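Local coordinates for cellulose biosynthesis protein BcsG (Salmonella typhimurium LT2, PDB 5OLT) that is required for cellulose biosynthesis, the chain here being the zinc-binding extramembrane domain of a membrane protein related to the alkaline phosphatase family, at residues Ala23-Leu34 against Val361-Arg372. Sequence-based numbering, arbitrary orientation.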
ATOM      1  N   ALA A  23      -0.399  -8.746 -28.998  1.00 22.39           N
ATOM      2  CA  ALA A  23      -1.065  -9.975 -29.493  1.00 22.19           C
ATOM      3  C   ALA A  23      -2.592  -9.948 -29.244  1.00 21.15           C
ATOM      4  O   ALA A  23      -3.044  -9.343 -28.237  1.00 21.09           O
ATOM      5  CB  ALA A  23      -0.456 -11.215 -28.846  1.00 23.81           C
ATOM      6  N   PRO A  24      -3.393 -10.607 -30.111  1.00 19.24           N
ATOM      7  CA  PRO A  24      -4.850 -10.601 -29.885  1.00 20.67           C
ATOM      8  C   PRO A  24      -5.241 -11.296 -28.577  1.00 19.14           C
ATOM      9  O   PRO A  24      -4.535 -12.213 -28.150  1.00 18.48           O
ATOM     10  CB  PRO A  24      -5.410 -11.329 -31.116  1.00 25.24           C
ATOM     11  CG  PRO A  24      -4.342 -11.162 -32.130  1.00 30.18           C
ATOM     12  CD  PRO A  24      -3.063 -11.304 -31.379  1.00 23.69           C
ATOM     13  N   PRO A  25      -6.316 -10.830 -27.919  1.00 19.79           N
ATOM     14  CA  PRO A  25      -6.682 -11.344 -26.595  1.00 18.88           C
ATOM     15  C   PRO A  25      -7.299 -12.771 -26.513  1.00 19.38           C
ATOM     16  O   PRO A  25      -8.376 -12.971 -25.950  1.00 26.61           O
ATOM     17  CB  PRO A  25      -7.662 -10.283 -26.080  1.00 21.48           C
ATOM     18  CG  PRO A  25      -8.296  -9.737 -27.320  1.00 23.21           C
ATOM     19  CD  PRO A  25      -7.159  -9.678 -28.300  1.00 23.35           C
ATOM     20  N   THR A  26      -6.577 -13.762 -26.980  1.00 17.20           N
ATOM     21  CA  THR A  26      -6.997 -15.149 -26.864  1.00 16.78           C
ATOM     22  C   THR A  26      -6.576 -15.707 -25.509  1.00 14.58           C
ATOM     23  O   THR A  26      -5.665 -15.156 -24.847  1.00 14.51           O
ATOM     24  CB  THR A  26      -6.327 -16.004 -27.951  1.00 17.93           C
ATOM     25  OG1 THR A  26      -4.904 -15.971 -27.728  1.00 17.65           O
ATOM     26  CG2 THR A  26      -6.655 -15.456 -29.355  1.00 19.81           C
ATOM     27  N   THR A  27      -7.160 -16.816 -25.088  1.00 15.10           N
ATOM     28  CA  THR A  27      -6.718 -17.441 -23.821  1.00 15.54           C
ATOM     29  C   THR A  27      -5.203 -17.725 -23.833  1.00 14.79           C
ATOM     30  O   THR A  27      -4.496 -17.442 -22.849  1.00 14.67           O
ATOM     31  CB  THR A  27      -7.592 -18.661 -23.439  1.00 20.10           C
ATOM     32  OG1 THR A  27      -8.806 -18.181 -22.852  1.00 22.44           O
ATOM     33  CG2 THR A  27      -6.921 -19.555 -22.407  1.00 19.64           C
ATOM     34  N   ALA A  28      -4.693 -18.281 -24.941  1.00 14.35           N
ATOM     35  CA  ALA A  28      -3.276 -18.591 -25.005  1.00 13.39           C
ATOM     36  C   ALA A  28      -2.415 -17.334 -24.846  1.00 13.40           C
ATOM     37  O   ALA A  28      -1.425 -17.348 -24.115  1.00 14.07           O
ATOM     38  CB  ALA A  28      -2.920 -19.332 -26.308  1.00 15.06           C
ATOM     39  N   ASN A  29      -2.794 -16.251 -25.517  1.00 13.51           N
ATOM     40  CA  ASN A  29      -2.008 -15.010 -25.442  1.00 12.64           C
ATOM     41  C   ASN A  29      -2.094 -14.351 -24.075  1.00 12.25           C
ATOM     42  O   ASN A  29      -1.100 -13.784 -23.623  1.00 12.40           O
ATOM     43  CB  ASN A  29      -2.354 -14.017 -26.546  1.00 14.14           C
ATOM     44  CG  ASN A  29      -1.876 -14.494 -27.914  1.00 15.94           C
ATOM     45  OD1 ASN A  29      -2.438 -14.099 -28.942  1.00 22.28           O
ATOM     46  ND2 ASN A  29      -0.871 -15.329 -27.926  1.00 15.82           N
ATOM     47  N   LEU A  30      -3.261 -14.412 -23.423  1.00 12.10           N
ATOM     48  CA  LEU A  30      -3.376 -13.809 -22.092  1.00 11.82           C
ATOM     49  C   LEU A  30      -2.623 -14.665 -21.082  1.00 11.65           C
ATOM     50  O   LEU A  30      -1.935 -14.109 -20.220  1.00 11.39           O
ATOM     51  CB  LEU A  30      -4.848 -13.641 -21.689  1.00 12.53           C
ATOM     52  CG  LEU A  30      -5.492 -12.307 -22.108  1.00 16.90           C
ATOM     53  CD1 LEU A  30      -5.447 -11.988 -23.578  1.00 21.29           C
ATOM     54  CD2 LEU A  30      -6.938 -12.359 -21.621  1.00 17.63           C
ATOM     55  N   ASN A  31      -2.659 -15.998 -21.236  1.00 12.32           N
ATOM     56  CA  ASN A  31      -1.852 -16.871 -20.374  1.00 12.58           C
ATOM     57  C   ASN A  31      -0.358 -16.557 -20.558  1.00 12.04           C
ATOM     58  O   ASN A  31       0.410 -16.429 -19.583  1.00 12.33           O
ATOM     59  CB  ASN A  31      -2.094 -18.363 -20.732  1.00 12.99           C
ATOM     60  CG  ASN A  31      -3.341 -18.933 -20.103  1.00 14.03           C
ATOM     61  OD1 ASN A  31      -3.928 -18.357 -19.175  1.00 15.65           O
ATOM     62  ND2 ASN A  31      -3.735 -20.106 -20.566  1.00 19.01           N
ATOM     63  N   ALA A  32       0.067 -16.426 -21.815  1.00 11.39           N
ATOM     64  CA  ALA A  32       1.469 -16.133 -22.100  1.00 11.59           C
ATOM     65  C   ALA A  32       1.866 -14.761 -21.523  1.00 11.38           C
ATOM     66  O   ALA A  32       2.949 -14.610 -20.966  1.00 12.68           O
ATOM     67  CB  ALA A  32       1.751 -16.199 -23.586  1.00 12.78           C
ATOM     68  N   TRP A  33       0.982 -13.760 -21.680  1.00 10.78           N
ATOM     69  CA  TRP A  33       1.237 -12.440 -21.125  1.00 10.83           C
ATOM     70  C   TRP A  33       1.451 -12.521 -19.600  1.00  9.87           C
ATOM     71  O   TRP A  33       2.400 -11.904 -19.079  1.00 10.65           O
ATOM     72  CB  TRP A  33       0.108 -11.452 -21.480  1.00 10.95           C
ATOM     73  CG  TRP A  33       0.435 -10.086 -20.987  1.00 11.91           C
ATOM     74  CD1 TRP A  33       1.131  -9.124 -21.643  1.00 14.20           C
ATOM     75  CD2 TRP A  33       0.144  -9.554 -19.681  1.00 10.87           C
ATOM     76  NE1 TRP A  33       1.309  -8.034 -20.832  1.00 15.13           N
ATOM     77  CE2 TRP A  33       0.705  -8.266 -19.627  1.00 12.07           C
ATOM     78  CE3 TRP A  33      -0.549 -10.051 -18.551  1.00 11.32           C
ATOM     79  CZ2 TRP A  33       0.604  -7.455 -18.482  1.00 12.66           C
ATOM     80  CZ3 TRP A  33      -0.635  -9.247 -17.409  1.00 12.35           C
ATOM     81  CH2 TRP A  33      -0.067  -7.971 -17.387  1.00 12.96           C
ATOM     82  N   LEU A  34       0.592 -13.283 -18.919  1.00  9.79           N
ATOM     83  CA  LEU A  34       0.744 -13.387 -17.473  1.00  9.73           C
ATOM     84  C   LEU A  34       2.083 -14.021 -17.076  1.00  9.96           C
ATOM     85  O   LEU A  34       2.735 -13.565 -16.137  1.00 10.12           O
ATOM     86  CB  LEU A  34      -0.441 -14.126 -16.862  1.00 10.78           C
ATOM     87  CG  LEU A  34      -0.477 -14.231 -15.321  1.00  9.78           C
ATOM     88  CD1 LEU A  34      -0.678 -12.837 -14.680  1.00 11.60           C
ATOM     89  CD2 LEU A  34      -1.570 -15.178 -14.866  1.00 11.08           C
ATOM     90  N   VAL A 361      -7.349 -14.788 -11.055  1.00 11.44           N
ATOM     91  CA  VAL A 361      -6.446 -13.696 -11.504  1.00  9.97           C
ATOM     92  C   VAL A 361      -7.263 -12.732 -12.360  1.00 10.51           C
ATOM     93  O   VAL A 361      -8.093 -13.160 -13.181  1.00 11.28           O
ATOM     94  CB  VAL A 361      -5.262 -14.244 -12.352  1.00 10.87           C
ATOM     95  CG1 VAL A 361      -4.311 -13.124 -12.706  1.00 11.34           C
ATOM     96  CG2 VAL A 361      -4.459 -15.353 -11.630  1.00 12.74           C
ATOM     97  N   VAL A 362      -7.043 -11.430 -12.132  1.00  9.68           N
ATOM     98  CA  VAL A 362      -7.680 -10.398 -12.931  1.00  9.60           C
ATOM     99  C   VAL A 362      -6.549  -9.579 -13.547  1.00  9.45           C
ATOM    100  O   VAL A 362      -5.606  -9.169 -12.854  1.00  9.66           O
ATOM    101  CB  VAL A 362      -8.590  -9.489 -12.083  1.00  9.57           C
ATOM    102  CG1 VAL A 362      -9.094  -8.312 -12.897  1.00 11.66           C
ATOM    103  CG2 VAL A 362      -9.766 -10.302 -11.570  1.00 10.73           C
ATOM    104  N   ILE A 363      -6.677  -9.307 -14.842  1.00  9.26           N
ATOM    105  CA  ILE A 363      -5.726  -8.432 -15.567  1.00  9.86           C
ATOM    106  C   ILE A 363      -6.480  -7.441 -16.426  1.00 10.12           C
ATOM    107  O   ILE A 363      -7.679  -7.611 -16.691  1.00 11.54           O
ATOM    108  CB  ILE A 363      -4.730  -9.232 -16.464  1.00 10.47           C
ATOM    109  CG1 ILE A 363      -5.447  -9.864 -17.672  1.00 11.62           C
ATOM    110  CG2 ILE A 363      -4.015 -10.288 -15.594  1.00 11.35           C
ATOM    111  CD1 ILE A 363      -4.521 -10.620 -18.638  1.00 13.67           C
ATOM    112  N   GLN A 364      -5.768  -6.393 -16.839  1.00 10.65           N
ATOM    113  CA  GLN A 364      -6.224  -5.493 -17.896  1.00 11.63           C
ATOM    114  C   GLN A 364      -5.432  -5.841 -19.141  1.00 12.36           C
ATOM    115  O   GLN A 364      -4.213  -5.893 -19.092  1.00 14.54           O
ATOM    116  CB  GLN A 364      -5.997  -4.034 -17.520  1.00 14.91           C
ATOM    117  CG  GLN A 364      -6.816  -3.560 -16.341  1.00 17.81           C
ATOM    118  CD  GLN A 364      -8.231  -3.164 -16.712  1.00 20.31           C
ATOM    119  OE1 GLN A 364      -8.588  -3.091 -17.880  1.00 23.91           O
ATOM    120  NE2 GLN A 364      -9.022  -2.875 -15.715  1.00 22.54           N
ATOM    121  N   TYR A 365      -6.109  -6.083 -20.243  1.00 12.53           N
ATOM    122  CA  TYR A 365      -5.396  -6.455 -21.484  1.00 13.51           C
ATOM    123  C   TYR A 365      -6.013  -5.630 -22.589  1.00 14.71           C
ATOM    124  O   TYR A 365      -7.231  -5.715 -22.811  1.00 14.17           O
ATOM    125  CB  TYR A 365      -5.537  -7.966 -21.780  1.00 14.36           C
ATOM    126  CG  TYR A 365      -4.586  -8.418 -22.865  1.00 13.50           C
ATOM    127  CD1 TYR A 365      -4.939  -8.278 -24.213  1.00 14.88           C
ATOM    128  CD2 TYR A 365      -3.324  -8.962 -22.546  1.00 15.10           C
ATOM    129  CE1 TYR A 365      -4.053  -8.653 -25.227  1.00 14.91           C
ATOM    130  CE2 TYR A 365      -2.423  -9.314 -23.545  1.00 15.89           C
ATOM    131  CZ  TYR A 365      -2.807  -9.174 -24.888  1.00 15.20           C
ATOM    132  OH  TYR A 365      -1.922  -9.540 -25.885  1.00 18.97           O
ATOM    133  N   GLN A 366      -5.173  -4.823 -23.250  1.00 15.91           N
ATOM    134  CA  GLN A 366      -5.614  -3.835 -24.230  1.00 17.54           C
ATOM    135  C   GLN A 366      -6.776  -3.007 -23.686  1.00 17.65           C
ATOM    136  O   GLN A 366      -7.781  -2.764 -24.370  1.00 21.74           O
ATOM    137  CB  GLN A 366      -5.944  -4.502 -25.569  1.00 16.99           C
ATOM    138  CG  GLN A 366      -4.707  -5.092 -26.220  1.00 19.53           C
ATOM    139  CD  GLN A 366      -4.996  -5.828 -27.509  1.00 22.73           C
ATOM    140  OE1 GLN A 366      -6.130  -5.877 -27.964  1.00 28.37           O
ATOM    141  NE2 GLN A 366      -3.971  -6.409 -28.093  1.00 23.17           N
ATOM    142  N   GLY A 367      -6.635  -2.634 -22.410  1.00 17.55           N
ATOM    143  CA  GLY A 367      -7.552  -1.701 -21.756  1.00 19.34           C
ATOM    144  C   GLY A 367      -8.860  -2.298 -21.271  1.00 19.20           C
ATOM    145  O   GLY A 367      -9.733  -1.547 -20.840  1.00 23.63           O
ATOM    146  N   LYS A 368      -8.999  -3.627 -21.304  1.00 16.19           N
ATOM    147  CA  LYS A 368     -10.254  -4.274 -20.911  1.00 15.90           C
ATOM    148  C   LYS A 368      -9.932  -5.295 -19.820  1.00 13.68           C
ATOM    149  O   LYS A 368      -8.901  -5.957 -19.893  1.00 13.72           O
ATOM    150  CB  LYS A 368     -10.891  -5.008 -22.094  1.00 21.07           C
ATOM    151  CG  LYS A 368     -11.225  -4.098 -23.289  1.00 26.96           C
ATOM    152  CD  LYS A 368     -11.808  -4.852 -24.489  1.00 34.79           C
ATOM    153  CE  LYS A 368     -13.011  -5.728 -24.123  1.00 42.43           C
ATOM    154  NZ  LYS A 368     -14.112  -5.621 -25.125  1.00 46.61           N
ATOM    155  N   PRO A 369     -10.828  -5.465 -18.842  1.00 13.39           N
ATOM    156  CA  PRO A 369     -10.512  -6.411 -17.768  1.00 12.16           C
ATOM    157  C   PRO A 369     -10.932  -7.845 -18.085  1.00 11.99           C
ATOM    158  O   PRO A 369     -12.000  -8.082 -18.657  1.00 13.94           O
ATOM    159  CB  PRO A 369     -11.327  -5.856 -16.582  1.00 13.59           C
ATOM    160  CG  PRO A 369     -12.528  -5.210 -17.233  1.00 14.34           C
ATOM    161  CD  PRO A 369     -12.002  -4.618 -18.508  1.00 15.26           C
ATOM    162  N   TYR A 370     -10.075  -8.785 -17.724  1.00 11.07           N
ATOM    163  CA  TYR A 370     -10.367 -10.232 -17.897  1.00 10.89           C
ATOM    164  C   TYR A 370     -10.109 -10.941 -16.609  1.00 10.74           C
ATOM    165  O   TYR A 370      -9.242 -10.512 -15.827  1.00 11.03           O
ATOM    166  CB  TYR A 370      -9.429 -10.838 -18.950  1.00 11.55           C
ATOM    167  CG  TYR A 370      -9.670 -10.311 -20.345  1.00 11.95           C
ATOM    168  CD1 TYR A 370      -9.082  -9.120 -20.769  1.00 12.69           C
ATOM    169  CD2 TYR A 370     -10.521 -10.999 -21.234  1.00 13.18           C
ATOM    170  CE1 TYR A 370      -9.304  -8.612 -22.051  1.00 13.92           C
ATOM    171  CE2 TYR A 370     -10.753 -10.497 -22.518  1.00 14.73           C
ATOM    172  CZ  TYR A 370     -10.124  -9.323 -22.923  1.00 13.76           C
ATOM    173  OH  TYR A 370     -10.330  -8.827 -24.180  1.00 18.43           O
ATOM    174  N   VAL A 371     -10.840 -12.032 -16.384  1.00 10.23           N
ATOM    175  CA  VAL A 371     -10.647 -12.857 -15.218  1.00 10.33           C
ATOM    176  C   VAL A 371     -10.360 -14.314 -15.619  1.00 10.21           C
ATOM    177  O   VAL A 371     -10.999 -14.832 -16.552  1.00 12.03           O
ATOM    178  CB  VAL A 371     -11.849 -12.740 -14.221  1.00 11.52           C
ATOM    179  CG1 VAL A 371     -13.181 -13.146 -14.833  1.00 13.35           C
ATOM    180  CG2 VAL A 371     -11.574 -13.541 -12.956  1.00 12.78           C
ATOM    181  N   ARG A 372      -9.446 -14.952 -14.889  1.00  9.84           N
ATOM    182  CA  ARG A 372      -9.168 -16.392 -15.051  1.00 11.28           C
ATOM    183  C   ARG A 372      -9.437 -17.083 -13.743  1.00 11.60           C
ATOM    184  O   ARG A 372      -8.858 -16.743 -12.704  1.00 12.09           O
ATOM    185  CB  ARG A 372      -7.708 -16.617 -15.430  1.00 12.84           C
ATOM    186  CG  ARG A 372      -7.480 -18.069 -15.845  1.00 13.50           C
ATOM    187  CD  ARG A 372      -6.046 -18.321 -16.257  1.00 15.78           C
ATOM    188  NE  ARG A 372      -5.153 -18.240 -15.106  1.00 15.35           N
ATOM    189  CZ  ARG A 372      -3.822 -18.219 -15.196  1.00 15.11           C
ATOM    190  NH1 ARG A 372      -3.229 -18.206 -16.412  1.00 15.67           N
ATOM    191  NH2 ARG A 372      -3.099 -18.193 -14.084  1.00 16.87           N
TER
HETATM  192  O   HOH W   1      -0.496 -18.135 -17.374  1.00 17.33           O
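With CG trans to the backbone N in both Tyr365 (chi1 -168°) and Trp33 (chi1 -176°), the two rings meet edge to face, the tyrosine edge against the indole's five-membered ring, with planes at 88° and centroids 5.5 Å apart. Tyr365 belongs to a beta-hairpin, strands 361-365 and 368-372 joined by a type I' turn, and Trp33 to helix segment 27-34, which lies roughly perpendicular to both strands. Leu30 fits between two tyrosines of the hairpin: its CD1 sits 3.6 Å from the centroid of the Tyr365 ring, nearly on the ring normal, while CD2 covers a face of Tyr370. Leu30 CG and Trp33 CE3 each lie 4.0 Å from Ile363 CD1. Ahead of the helix, Tyr365 OH donates to Ala23 O at 2.6 Å, from above the carbonyl plane, and so ties the incoming loop to the hairpin's end; Thr26 OG1 caps the helix by accepting from Asn29 N. At the hairpin end away from the turn, Leu34 CD2 touches Val361 CG1 and the Arg372 guanidinium. Asn31 OD1, also bonded to Trp378 NE1, takes a bond from Arg372 NH1 at 2.9 Å in the guanidinium plane, and one water bridges the same NH1 to Asn31 O.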